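Local coordinates for protein NanS-p (Escherichia phage vB_EcoP_24B, PDB 6YP6) that probably binds carbohydrate as part of a conserved carbohydrate esterase encoded by a Shiga toxin-carrying bacteriophage, at residues A116-T121 with K134-N139; L126-H131 with H153-R158; D192-T197 with D210-E215. All coordinates share one frame; numbering follows the deposited sequence.

Contact 1: A116-T121 with K134-N139; sequences AFYIQT and KVATNN
The phenol oxygen of Tyr118 accepts a hydrogen bond from the side-chain amide of Asn139, with ND2 3.0 Å from OH and an N-H...O angle of 166°. The bond leaves Asn139 nearly in its amide plane, and ND2 comes to the edge of the tyrosine ring, close to the ring plane. The two flat groups do not stack: their planes lie 67° apart. Beside this bond the methyl of Ala136 makes a looser contact, its CB lying 4.3 Å from Tyr118 OH. The amide is fixed from its other end, because Asn139 OD1 takes the backbone N-H of Ala133. Its backbone is held too: Asn139 N donates to Ala136 O at 3.0 Å, at the exit of the 3-10 segment 136-138. With CG between the backbone N and the carbonyl carbon (chi1 64°), Tyr118 carries OH out toward the loop, and its side chain touches Met129 on one neighbouring strand and Tyr88 and Ala91 on the other. With both amide ends engaged, the Asn139 side chain is set in rotation, and the phenol oxygen of the buried Tyr118 is paired with a donor, tying the loop before strand 140-147 to the sheet face.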
ATOM      1  N   ALA A 116       1.740  -4.827   5.149  1.00  6.73           N
ATOM      2  CA  ALA A 116       2.525  -3.935   6.004  1.00  7.00           C
ATOM      3  C   ALA A 116       3.723  -3.482   5.176  1.00  6.75           C
ATOM      4  O   ALA A 116       4.876  -3.806   5.469  1.00  7.72           O
ATOM      5  CB  ALA A 116       2.943  -4.605   7.305  1.00  7.78           C
ATOM      6  N   PHE A 117       3.423  -2.806   4.080  1.00  6.52           N
ATOM      7  CA  PHE A 117       4.388  -2.571   3.023  1.00  6.65           C
ATOM      8  C   PHE A 117       4.601  -1.079   2.848  1.00  7.01           C
ATOM      9  O   PHE A 117       3.628  -0.327   2.772  1.00  8.31           O
ATOM     10  CB  PHE A 117       3.876  -3.161   1.702  1.00  7.17           C
ATOM     11  CG  PHE A 117       3.406  -4.589   1.812  1.00  7.48           C
ATOM     12  CD1 PHE A 117       4.179  -5.538   2.445  1.00  7.87           C
ATOM     13  CD2 PHE A 117       2.177  -4.970   1.312  1.00  7.88           C
ATOM     14  CE1 PHE A 117       3.734  -6.864   2.562  1.00  8.69           C
ATOM     15  CE2 PHE A 117       1.737  -6.277   1.410  1.00  8.16           C
ATOM     16  CZ  PHE A 117       2.509  -7.219   2.037  1.00  8.45           C
ATOM     17  N   TYR A 118       5.854  -0.638   2.795  1.00  6.51           N
ATOM     18  CA  TYR A 118       6.122   0.782   2.653  1.00  6.66           C
ATOM     19  C   TYR A 118       7.129   1.038   1.549  1.00  6.47           C
ATOM     20  O   TYR A 118       7.918   0.173   1.154  1.00  7.11           O
ATOM     21  CB  TYR A 118       6.525   1.429   3.992  1.00  7.16           C
ATOM     22  CG  TYR A 118       7.819   0.947   4.606  1.00  7.37           C
ATOM     23  CD1 TYR A 118       7.862  -0.197   5.404  1.00  7.75           C
ATOM     24  CD2 TYR A 118       8.997   1.640   4.412  1.00  7.25           C
ATOM     25  CE1 TYR A 118       9.051  -0.628   5.971  1.00  7.96           C
ATOM     26  CE2 TYR A 118      10.186   1.222   4.976  1.00  7.82           C
ATOM     27  CZ  TYR A 118      10.206   0.078   5.750  1.00  8.06           C
ATOM     28  OH  TYR A 118      11.363  -0.400   6.320  1.00  8.65           O
ATOM     29  N   ILE A 119       7.072   2.268   1.065  1.00  6.76           N
ATOM     30  CA  ILE A 119       7.844   2.726  -0.076  1.00  6.44           C
ATOM     31  C   ILE A 119       8.712   3.885   0.411  1.00  6.75           C
ATOM     32  O   ILE A 119       8.204   4.837   1.017  1.00  6.85           O
ATOM     33  CB  ILE A 119       6.912   3.149  -1.226  1.00  6.99           C
ATOM     34  CG1 ILE A 119       6.035   1.988  -1.689  1.00  7.95           C
ATOM     35  CG2 ILE A 119       7.722   3.742  -2.375  1.00  8.15           C
ATOM     36  CD1 ILE A 119       4.921   2.411  -2.610  1.00  9.29           C
ATOM     37  N   GLN A 120      10.022   3.783   0.169  1.00  6.63           N
ATOM     38  CA  GLN A 120      11.024   4.675   0.732  1.00  6.99           C
ATOM     39  C   GLN A 120      12.206   4.697  -0.221  1.00  7.10           C
ATOM     40  O   GLN A 120      12.515   3.675  -0.833  1.00  7.59           O
ATOM     41  CB  GLN A 120      11.474   4.112   2.092  1.00  7.74           C
ATOM     42  CG  GLN A 120      12.501   4.938   2.841  1.00  8.18           C
ATOM     43  CD  GLN A 120      13.104   4.197   4.006  1.00  9.37           C
ATOM     44  OE1 GLN A 120      13.151   2.960   4.008  1.00 10.98           O
ATOM     45  NE2 GLN A 120      13.585   4.938   5.003  1.00  9.73           N
ATOM     46  N   THR A 121      12.894   5.832  -0.324  1.00  6.99           N
ATOM     47  CA  THR A 121      14.153   5.841  -1.052  1.00  7.67           C
ATOM     48  C   THR A 121      15.313   5.585  -0.101  1.00  7.95           C
ATOM     49  O   THR A 121      15.291   6.003   1.057  1.00  8.94           O
ATOM     50  CB  THR A 121      14.400   7.162  -1.784  1.00  7.54           C
ATOM     51  OG1 THR A 121      14.236   8.281  -0.902  1.00  8.12           O
ATOM     52  CG2 THR A 121      13.458   7.337  -2.937  1.00  8.09           C
ATOM     53  N   LYS A 134      10.983  -5.830  14.420  1.00  9.98           N
ATOM     54  CA  LYS A 134      10.883  -4.827  15.477  1.00 10.92           C
ATOM     55  C   LYS A 134      11.638  -3.547  15.133  1.00  9.91           C
ATOM     56  O   LYS A 134      11.170  -2.452  15.452  1.00 10.62           O
ATOM     57  CB  LYS A 134      11.413  -5.390  16.790  1.00 13.48           C
ATOM     58  CG  LYS A 134      10.537  -6.447  17.424  1.00 16.43           C
ATOM     59  CD  LYS A 134      11.077  -6.814  18.807  1.00 19.28           C
ATOM     60  CE  LYS A 134      10.813  -8.257  19.182  1.00 21.19           C
ATOM     61  NZ  LYS A 134      11.755  -9.192  18.502  1.00 23.00           N
ATOM     62  N   VAL A 135      12.822  -3.663  14.526  1.00  9.84           N
ATOM     63  CA  VAL A 135      13.615  -2.500  14.143  1.00 10.06           C
ATOM     64  C   VAL A 135      13.829  -2.531  12.637  1.00  9.29           C
ATOM     65  O   VAL A 135      14.029  -3.596  12.038  1.00  9.44           O
ATOM     66  CB  VAL A 135      14.948  -2.378  14.904  1.00 11.78           C
ATOM     67  CG1 VAL A 135      14.683  -2.205  16.386  1.00 12.26           C
ATOM     68  CG2 VAL A 135      15.841  -3.561  14.657  1.00 13.18           C
ATOM     69  N   ALA A 136      13.782  -1.345  12.027  1.00  9.45           N
ATOM     70  CA  ALA A 136      13.652  -1.279  10.579  1.00  9.93           C
ATOM     71  C   ALA A 136      14.892  -1.768   9.853  1.00 10.33           C
ATOM     72  O   ALA A 136      14.789  -2.176   8.691  1.00 10.56           O
ATOM     73  CB  ALA A 136      13.326   0.146  10.129  1.00 10.74           C
ATOM     74  N   THR A 137      16.046  -1.747  10.516  1.00 11.13           N
ATOM     75  CA  THR A 137      17.256  -2.307   9.930  1.00 12.59           C
ATOM     76  C   THR A 137      17.100  -3.789   9.602  1.00 12.47           C
ATOM     77  O   THR A 137      17.871  -4.321   8.795  1.00 14.39           O
ATOM     78  CB  THR A 137      18.443  -2.083  10.877  1.00 15.28           C
ATOM     79  OG1 THR A 137      18.154  -2.630  12.167  1.00 16.88           O
ATOM     80  CG2 THR A 137      18.722  -0.597  11.031  1.00 16.66           C
ATOM     81  N   ASN A 138      16.104  -4.461  10.178  1.00 11.13           N
ATOM     82  CA  ASN A 138      15.829  -5.862   9.879  1.00 11.01           C
ATOM     83  C   ASN A 138      14.570  -6.087   9.049  1.00 10.34           C
ATOM     84  O   ASN A 138      14.227  -7.244   8.775  1.00 10.95           O
ATOM     85  CB  ASN A 138      15.726  -6.657  11.181  1.00 12.22           C
ATOM     86  CG  ASN A 138      17.037  -6.717  11.919  1.00 14.01           C
ATOM     87  OD1 ASN A 138      18.107  -6.783  11.314  1.00 15.03           O
ATOM     88  ND2 ASN A 138      16.966  -6.678  13.233  1.00 14.61           N
ATOM     89  N   ASN A 139      13.872  -5.030   8.643  1.00  9.37           N
ATOM     90  CA  ASN A 139      12.731  -5.207   7.756  1.00  9.34           C
ATOM     91  C   ASN A 139      13.202  -5.785   6.423  1.00  9.74           C
ATOM     92  O   ASN A 139      14.316  -5.515   5.962  1.00 11.52           O
ATOM     93  CB  ASN A 139      12.050  -3.864   7.504  1.00  8.65           C
ATOM     94  CG  ASN A 139      11.174  -3.420   8.655  1.00  8.22           C
ATOM     95  OD1 ASN A 139      10.807  -4.209   9.522  1.00  9.12           O
ATOM     96  ND2 ASN A 139      10.844  -2.135   8.667  1.00  8.83           N
TER

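Contact 2: L126-H131 with H153-R158; sequences LNVMYH and HTLAFR
Val128 meets both Leu155 and Phe157, and every contact between the two segments is apolar. The two methyls of Val128 meet those of Leu155 tip to tip: CG2 of Val128 lies 4.0 Å from CD1 of Leu155, and CG1 of Val128 lies 4.2 Å from CD2 of Leu155. Leu155 holds CG opposite its backbone N (chi1 178°), an extended setting that sends the fork toward the valine. The closest CA atoms, those of Val128 and Leu155, are 8.8 Å apart, and no hydrogen bond joins the two segments. All three residues that touch, Val128, Leu155 and Phe157, are buried, so the contact lies within the core of the protein.

The aromatic contact is an edge contact. CG1 of Val128 sits 4.0 Å from CZ of Phe157, near the plane of the ring, while the two side chains slide past each other in opposite directions. CG1 therefore serves both leucine and phenylalanine, whereas CG2 turns to the leucine. The Phe157 ring is in turn stacked with Phe117, and Phe117 also meets Tyr130. Toward the other end, Phe145 touches Leu126 and Val128 and meets the ring of His153 with planes at about 60°.

The polar atoms of His153 are satisfied outside the contact: ND1 bonds to Asp172 and NE2 to Asp149, which fixes the turn of the ring beside the apolar core.

Strands 125-130 and 152-159 belong to different antiparallel sheets, and inward side chains meeting without backbone bonding are the core packing of a beta-sandwich, an architecture shared by many carbohydrate-binding modules.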
ATOM      1  N   LEU A 126      14.250   3.737  -5.357  1.00  7.36           N
ATOM      2  CA  LEU A 126      12.945   3.665  -4.707  1.00  7.14           C
ATOM      3  C   LEU A 126      12.674   2.207  -4.347  1.00  7.20           C
ATOM      4  O   LEU A 126      12.619   1.346  -5.232  1.00  8.07           O
ATOM      5  CB  LEU A 126      11.844   4.193  -5.627  1.00  7.42           C
ATOM      6  CG  LEU A 126      10.471   4.330  -4.967  1.00  7.97           C
ATOM      7  CD1 LEU A 126      10.490   5.402  -3.894  1.00  8.44           C
ATOM      8  CD2 LEU A 126       9.381   4.618  -5.986  1.00  9.17           C
ATOM      9  N   ASN A 127      12.509   1.922  -3.061  1.00  7.46           N
ATOM     10  CA  ASN A 127      12.399   0.563  -2.556  1.00  7.49           C
ATOM     11  C   ASN A 127      11.016   0.270  -1.987  1.00  7.20           C
ATOM     12  O   ASN A 127      10.312   1.165  -1.510  1.00  7.63           O
ATOM     13  CB  ASN A 127      13.443   0.357  -1.463  1.00  8.63           C
ATOM     14  CG  ASN A 127      14.841   0.492  -1.989  1.00  9.61           C
ATOM     15  OD1 ASN A 127      15.119   0.149  -3.144  1.00 10.33           O
ATOM     16  ND2 ASN A 127      15.727   1.012  -1.163  1.00 10.44           N
ATOM     17  N   VAL A 128      10.670  -1.017  -2.032  1.00  7.40           N
ATOM     18  CA  VAL A 128       9.478  -1.568  -1.405  1.00  7.38           C
ATOM     19  C   VAL A 128       9.941  -2.449  -0.252  1.00  6.77           C
ATOM     20  O   VAL A 128      10.730  -3.374  -0.464  1.00  7.59           O
ATOM     21  CB  VAL A 128       8.653  -2.404  -2.392  1.00 10.12           C
ATOM     22  CG1 VAL A 128       7.388  -2.892  -1.715  1.00 10.64           C
ATOM     23  CG2 VAL A 128       8.332  -1.652  -3.664  1.00 11.58           C
ATOM     24  N   MET A 129       9.441  -2.177   0.957  1.00  6.97           N
ATOM     25  CA  MET A 129       9.891  -2.806   2.182  1.00  7.45           C
ATOM     26  C   MET A 129       8.711  -3.437   2.911  1.00  6.90           C
ATOM     27  O   MET A 129       7.578  -2.978   2.797  1.00  7.26           O
ATOM     28  CB  MET A 129      10.496  -1.738   3.114  1.00  7.78           C
ATOM     29  CG  MET A 129      11.615  -0.925   2.505  1.00  8.61           C
ATOM     30  SD  MET A 129      13.112  -1.852   2.109  1.00 10.59           S
ATOM     31  CE  MET A 129      13.637  -2.379   3.725  1.00 11.85           C
ATOM     32  N   TYR A 130       9.005  -4.478   3.689  1.00  6.93           N
ATOM     33  CA  TYR A 130       8.027  -5.162   4.529  1.00  7.02           C
ATOM     34  C   TYR A 130       8.345  -4.857   5.980  1.00  7.25           C
ATOM     35  O   TYR A 130       9.416  -5.226   6.475  1.00  8.19           O
ATOM     36  CB  TYR A 130       8.088  -6.666   4.254  1.00  7.55           C
ATOM     37  CG  TYR A 130       7.066  -7.544   4.945  1.00  7.37           C
ATOM     38  CD1 TYR A 130       5.878  -7.051   5.453  1.00  7.31           C
ATOM     39  CD2 TYR A 130       7.292  -8.906   5.050  1.00  7.57           C
ATOM     40  CE1 TYR A 130       4.944  -7.894   6.062  1.00  7.62           C
ATOM     41  CE2 TYR A 130       6.383  -9.747   5.660  1.00  7.68           C
ATOM     42  CZ  TYR A 130       5.205  -9.245   6.161  1.00  7.74           C
ATOM     43  OH  TYR A 130       4.316 -10.097   6.778  1.00  8.55           O
ATOM     44  N   HIS A 131       7.410  -4.192   6.660  1.00  7.09           N
ATOM     45  CA  HIS A 131       7.565  -3.840   8.073  1.00  7.91           C
ATOM     46  C   HIS A 131       7.153  -5.031   8.935  1.00  7.64           C
ATOM     47  O   HIS A 131       6.065  -5.087   9.517  1.00  8.93           O
ATOM     48  CB  HIS A 131       6.726  -2.618   8.386  1.00  8.51           C
ATOM     49  CG  HIS A 131       6.983  -2.024   9.736  1.00  9.19           C
ATOM     50  ND1 HIS A 131       6.534  -0.765  10.070  1.00 11.08           N
ATOM     51  CD2 HIS A 131       7.642  -2.488  10.827  1.00  9.59           C
ATOM     52  CE1 HIS A 131       6.896  -0.488  11.312  1.00 11.50           C
ATOM     53  NE2 HIS A 131       7.560  -1.519  11.798  1.00 11.16           N
ATOM     54  N   HIS A 153       4.582   4.369 -11.658  1.00  7.89           N
ATOM     55  CA  HIS A 153       4.947   3.005 -11.313  1.00  7.86           C
ATOM     56  C   HIS A 153       3.706   2.248 -10.875  1.00  8.08           C
ATOM     57  O   HIS A 153       2.711   2.847 -10.451  1.00  8.19           O
ATOM     58  CB  HIS A 153       5.994   2.977 -10.195  1.00  8.14           C
ATOM     59  CG  HIS A 153       7.272   3.614 -10.608  1.00  8.47           C
ATOM     60  ND1 HIS A 153       8.206   2.963 -11.379  1.00  9.27           N
ATOM     61  CD2 HIS A 153       7.728   4.875 -10.449  1.00  8.96           C
ATOM     62  CE1 HIS A 153       9.195   3.796 -11.656  1.00  9.80           C
ATOM     63  NE2 HIS A 153       8.937   4.956 -11.085  1.00  9.61           N
ATOM     64  N   THR A 154       3.790   0.926 -10.952  1.00  8.46           N
ATOM     65  CA  THR A 154       2.758   0.063 -10.416  1.00  8.44           C
ATOM     66  C   THR A 154       3.357  -0.886  -9.394  1.00  8.33           C
ATOM     67  O   THR A 154       4.509  -1.327  -9.513  1.00  8.53           O
ATOM     68  CB  THR A 154       2.036  -0.733 -11.517  1.00  9.26           C
ATOM     69  OG1 THR A 154       2.964  -1.591 -12.190  1.00 10.10           O
ATOM     70  CG2 THR A 154       1.390   0.203 -12.514  1.00 10.24           C
ATOM     71  N   LEU A 155       2.554  -1.206  -8.385  1.00  8.30           N
ATOM     72  CA  LEU A 155       2.957  -2.134  -7.346  1.00  8.23           C
ATOM     73  C   LEU A 155       1.768  -3.025  -7.045  1.00  8.20           C
ATOM     74  O   LEU A 155       0.659  -2.521  -6.860  1.00  9.60           O
ATOM     75  CB  LEU A 155       3.374  -1.366  -6.086  1.00  8.86           C
ATOM     76  CG  LEU A 155       3.772  -2.211  -4.878  1.00  9.44           C
ATOM     77  CD1 LEU A 155       4.965  -3.086  -5.188  1.00  9.92           C
ATOM     78  CD2 LEU A 155       4.079  -1.304  -3.681  1.00  9.87           C
ATOM     79  N   ALA A 156       1.974  -4.326  -6.983  1.00  7.63           N
ATOM     80  CA  ALA A 156       0.924  -5.243  -6.581  1.00  7.74           C
ATOM     81  C   ALA A 156       1.524  -6.303  -5.678  1.00  7.39           C
ATOM     82  O   ALA A 156       2.732  -6.573  -5.716  1.00  7.91           O
ATOM     83  CB  ALA A 156       0.218  -5.877  -7.777  1.00  8.21           C
ATOM     84  N   PHE A 157       0.650  -6.904  -4.874  1.00  7.52           N
ATOM     85  CA  PHE A 157       0.982  -8.026  -4.002  1.00  7.67           C
ATOM     86  C   PHE A 157      -0.024  -9.112  -4.336  1.00  8.06           C
ATOM     87  O   PHE A 157      -1.218  -8.948  -4.082  1.00  8.40           O
ATOM     88  CB  PHE A 157       0.906  -7.599  -2.542  1.00  8.09           C
ATOM     89  CG  PHE A 157       1.875  -6.510  -2.228  1.00  8.17           C
ATOM     90  CD1 PHE A 157       3.189  -6.814  -1.916  1.00  9.33           C
ATOM     91  CD2 PHE A 157       1.507  -5.185  -2.321  1.00  8.54           C
ATOM     92  CE1 PHE A 157       4.110  -5.816  -1.664  1.00  9.96           C
ATOM     93  CE2 PHE A 157       2.422  -4.182  -2.055  1.00  9.82           C
ATOM     94  CZ  PHE A 157       3.730  -4.503  -1.733  1.00 10.22           C
ATOM     95  N   ARG A 158       0.452 -10.187  -4.953  1.00  8.28           N
ATOM     96  CA  ARG A 158      -0.394 -11.251  -5.471  1.00  8.50           C
ATOM     97  C   ARG A 158      -0.459 -12.406  -4.480  1.00  8.50           C
ATOM     98  O   ARG A 158       0.576 -12.952  -4.076  1.00  9.04           O
ATOM     99  CB  ARG A 158       0.108 -11.750  -6.831  1.00  9.25           C
ATOM    100  CG  ARG A 158      -0.854 -12.712  -7.510  1.00 10.18           C
ATOM    101  CD  ARG A 158      -0.433 -13.088  -8.939  1.00 11.25           C
ATOM    102  NE  ARG A 158       0.822 -13.834  -8.926  1.00 11.65           N
ATOM    103  CZ  ARG A 158       1.977 -13.431  -9.451  1.00 10.99           C
ATOM    104  NH1 ARG A 158       2.080 -12.281 -10.117  1.00 11.43           N
ATOM    105  NH2 ARG A 158       3.044 -14.199  -9.303  1.00 11.50           N
TER

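Contact 3: D192-T197 with D210-E215; sequences DKLHVT and DSIAVE
A single methyl of Leu194 serves two residues of the opposing strand: CD2 of Leu194 lies 4.2 Å from CG2 of Ile212 and 4.4 Å from CG2 of Val214. Ile212 is likewise met through both branches, since its other end, CD1, lies 4.2 Å from CG2 of Val196. The four side chains interlock in the order Val214, Leu194, Ile212, Val196, alternating between the strands. Torsions explain the division in Ile212: CG2 stands opposite the backbone N, facing the leucine, while the extended second torsion (chi2 165°) carries CD1 on to the valine. Leu194 and Ile212 cross obliquely. All contacts are van der Waals, and all four residues are buried. The short strand segments run nearly antiparallel, at 155°, with axes 10.4 Å apart at closest approach, a spacing for side-chain packing rather than backbone pairing. The classic beta bulge at Asp210 and Ser211, both facing Arg76, with Asp210 and Arg76 in a salt bridge, marks the corner at which strand 207-216 turns into this face. Strand 193-197 lies between strands 55-59 and 88-95 of one sheet, while 207-216 pairs with 3-9 and 71-79 in the other. Leu6 of strand 3-9 touches both Leu194 and Val214, Cys75 of 71-79 touches Ile212, and Phe92 and Trp94 of 88-95 touch Val196 and Val214 respectively.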
ATOM      1  N   ASP A 192      -9.211  -4.631  10.267  1.00  8.97           N
ATOM      2  CA  ASP A 192     -10.148  -4.856   9.168  1.00  8.30           C
ATOM      3  C   ASP A 192     -10.360  -3.610   8.321  1.00  8.26           C
ATOM      4  O   ASP A 192     -11.387  -3.461   7.655  1.00  8.75           O
ATOM      5  CB  ASP A 192     -11.462  -5.465   9.659  1.00  8.80           C
ATOM      6  CG  ASP A 192     -11.254  -6.821  10.296  1.00 10.14           C
ATOM      7  OD1 ASP A 192     -10.210  -7.471  10.030  1.00  9.19           O
ATOM      8  OD2 ASP A 192     -12.156  -7.234  11.062  1.00 12.74           O
ATOM      9  N   LYS A 193      -9.365  -2.738   8.293  1.00  8.51           N
ATOM     10  CA  LYS A 193      -9.320  -1.619   7.366  1.00  8.42           C
ATOM     11  C   LYS A 193      -7.982  -1.628   6.649  1.00  7.86           C
ATOM     12  O   LYS A 193      -6.959  -2.002   7.220  1.00  8.63           O
ATOM     13  CB  LYS A 193      -9.495  -0.274   8.087  1.00  9.78           C
ATOM     14  CG  LYS A 193     -10.754  -0.186   8.921  1.00 11.71           C
ATOM     15  CD  LYS A 193     -10.999   1.221   9.415  1.00 13.90           C
ATOM     16  CE  LYS A 193     -11.717   2.020   8.365  1.00 16.71           C
ATOM     17  NZ  LYS A 193     -11.927   3.441   8.749  1.00 18.22           N
ATOM     18  N   LEU A 194      -8.006  -1.222   5.380  1.00  6.89           N
ATOM     19  CA  LEU A 194      -6.792  -0.876   4.665  1.00  7.13           C
ATOM     20  C   LEU A 194      -6.481   0.584   4.956  1.00  7.31           C
ATOM     21  O   LEU A 194      -7.329   1.456   4.769  1.00  8.70           O
ATOM     22  CB  LEU A 194      -6.974  -1.085   3.165  1.00  7.53           C
ATOM     23  CG  LEU A 194      -5.772  -0.691   2.308  1.00  8.01           C
ATOM     24  CD1 LEU A 194      -4.559  -1.567   2.604  1.00  8.67           C
ATOM     25  CD2 LEU A 194      -6.133  -0.767   0.830  1.00  9.30           C
ATOM     26  N   HIS A 195      -5.267   0.830   5.446  1.00  7.25           N
ATOM     27  CA  HIS A 195      -4.777   2.156   5.788  1.00  7.88           C
ATOM     28  C   HIS A 195      -3.621   2.495   4.865  1.00  8.14           C
ATOM     29  O   HIS A 195      -2.663   1.729   4.753  1.00  9.73           O
ATOM     30  CB  HIS A 195      -4.238   2.190   7.199  1.00  9.08           C
ATOM     31  CG  HIS A 195      -5.188   1.721   8.220  1.00 10.93           C
ATOM     32  ND1 HIS A 195      -5.885   2.574   9.045  1.00 12.78           N
ATOM     33  CD2 HIS A 195      -5.547   0.467   8.561  1.00 11.42           C
ATOM     34  CE1 HIS A 195      -6.643   1.856   9.854  1.00 12.75           C
ATOM     35  NE2 HIS A 195      -6.454   0.573   9.579  1.00 12.55           N
ATOM     36  N   VAL A 196      -3.726   3.633   4.200  1.00  7.53           N
ATOM     37  CA  VAL A 196      -2.668   4.141   3.338  1.00  7.25           C
ATOM     38  C   VAL A 196      -2.229   5.468   3.942  1.00  7.34           C
ATOM     39  O   VAL A 196      -3.065   6.329   4.218  1.00  8.44           O
ATOM     40  CB  VAL A 196      -3.170   4.328   1.897  1.00  8.45           C
ATOM     41  CG1 VAL A 196      -2.011   4.659   0.984  1.00  8.89           C
ATOM     42  CG2 VAL A 196      -3.893   3.080   1.421  1.00  9.55           C
ATOM     43  N   THR A 197      -0.932   5.626   4.188  1.00  7.00           N
ATOM     44  CA  THR A 197      -0.474   6.783   4.953  1.00  6.85           C
ATOM     45  C   THR A 197       0.941   7.160   4.567  1.00  6.52           C
ATOM     46  O   THR A 197       1.715   6.302   4.164  1.00  6.82           O
ATOM     47  CB  THR A 197      -0.546   6.465   6.466  1.00  7.46           C
ATOM     48  OG1 THR A 197      -0.066   7.577   7.224  1.00  7.90           O
ATOM     49  CG2 THR A 197       0.283   5.240   6.836  1.00  8.61           C
ATOM     50  N   ASP A 210      -3.073   7.136  -8.915  1.00  7.69           N
ATOM     51  CA  ASP A 210      -4.006   6.848  -9.999  1.00  8.44           C
ATOM     52  C   ASP A 210      -5.131   5.945  -9.502  1.00  8.33           C
ATOM     53  O   ASP A 210      -6.311   6.220  -9.739  1.00  9.14           O
ATOM     54  CB  ASP A 210      -3.225   6.158 -11.127  1.00  9.12           C
ATOM     55  CG  ASP A 210      -3.950   6.166 -12.448  1.00 11.03           C
ATOM     56  OD1 ASP A 210      -4.593   7.184 -12.772  1.00 11.95           O
ATOM     57  OD2 ASP A 210      -3.800   5.188 -13.219  1.00 11.36           O
ATOM     58  N   SER A 211      -4.760   4.868  -8.813  1.00  8.08           N
ATOM     59  CA  SER A 211      -5.720   3.909  -8.304  1.00  8.23           C
ATOM     60  C   SER A 211      -5.102   3.127  -7.155  1.00  7.75           C
ATOM     61  O   SER A 211      -3.877   2.995  -7.046  1.00  7.89           O
ATOM     62  CB  SER A 211      -6.144   2.942  -9.410  1.00 10.00           C
ATOM     63  OG  SER A 211      -5.032   2.198  -9.874  1.00 11.60           O
ATOM     64  N   ILE A 212      -5.989   2.606  -6.302  1.00  7.81           N
ATOM     65  CA  ILE A 212      -5.682   1.627  -5.261  1.00  7.94           C
ATOM     66  C   ILE A 212      -6.804   0.606  -5.324  1.00  8.39           C
ATOM     67  O   ILE A 212      -7.971   0.993  -5.416  1.00  9.27           O
ATOM     68  CB  ILE A 212      -5.690   2.258  -3.853  1.00  8.57           C
ATOM     69  CG1 ILE A 212      -4.681   3.394  -3.738  1.00  9.95           C
ATOM     70  CG2 ILE A 212      -5.430   1.197  -2.778  1.00  9.17           C
ATOM     71  CD1 ILE A 212      -4.894   4.269  -2.530  1.00 11.22           C
ATOM     72  N   ALA A 213      -6.486  -0.681  -5.263  1.00  8.00           N
ATOM     73  CA  ALA A 213      -7.561  -1.663  -5.260  1.00  7.90           C
ATOM     74  C   ALA A 213      -7.132  -2.942  -4.562  1.00  7.68           C
ATOM     75  O   ALA A 213      -5.945  -3.271  -4.502  1.00  8.33           O
ATOM     76  CB  ALA A 213      -8.031  -2.016  -6.678  1.00  9.37           C
ATOM     77  N   VAL A 214      -8.119  -3.670  -4.051  1.00  7.27           N
ATOM     78  CA  VAL A 214      -7.953  -5.068  -3.688  1.00  7.29           C
ATOM     79  C   VAL A 214      -8.953  -5.848  -4.517  1.00  8.13           C
ATOM     80  O   VAL A 214     -10.145  -5.516  -4.527  1.00  8.36           O
ATOM     81  CB  VAL A 214      -8.135  -5.325  -2.183  1.00  7.72           C
ATOM     82  CG1 VAL A 214      -7.933  -6.804  -1.889  1.00  8.61           C
ATOM     83  CG2 VAL A 214      -7.167  -4.479  -1.373  1.00  7.93           C
ATOM     84  N   GLU A 215      -8.467  -6.858  -5.223  1.00  8.65           N
ATOM     85  CA  GLU A 215      -9.289  -7.707  -6.074  1.00  9.28           C
ATOM     86  C   GLU A 215      -9.133  -9.146  -5.613  1.00  8.87           C
ATOM     87  O   GLU A 215      -8.067  -9.544  -5.123  1.00  9.47           O
ATOM     88  CB  GLU A 215      -8.874  -7.544  -7.541  1.00 11.82           C
ATOM     89  CG  GLU A 215      -9.238  -6.168  -8.094  1.00 14.50           C
ATOM     90  CD  GLU A 215      -8.596  -5.832  -9.429  1.00 17.13           C
ATOM     91  OE1 GLU A 215      -7.510  -6.367  -9.759  1.00 17.51           O
ATOM     92  OE2 GLU A 215      -9.188  -5.006 -10.156  1.00 18.77           O
TER

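In the fold
From the N terminus, strand 113-121 leads through a short connection into 125-130, and contact 1 then folds the loop 134-139 back onto the first of these strands. Contact 2 opens at 126-131, between the two segments of contact 1, and closes beyond them at strand 152-159, so the two cross. They also touch: backbone pairing between 113-121 and 125-130 joins them, their centres 11 Å apart. Contact 3 follows in series, closing the loop between strands 193-197 and 207-216, its centre 13 Å from that of contact 2 and 18 Å from that of contact 1. Contact 1 stays with one sheet and its flanking loop; contacts 2 and 3 each tie that sheet to the other.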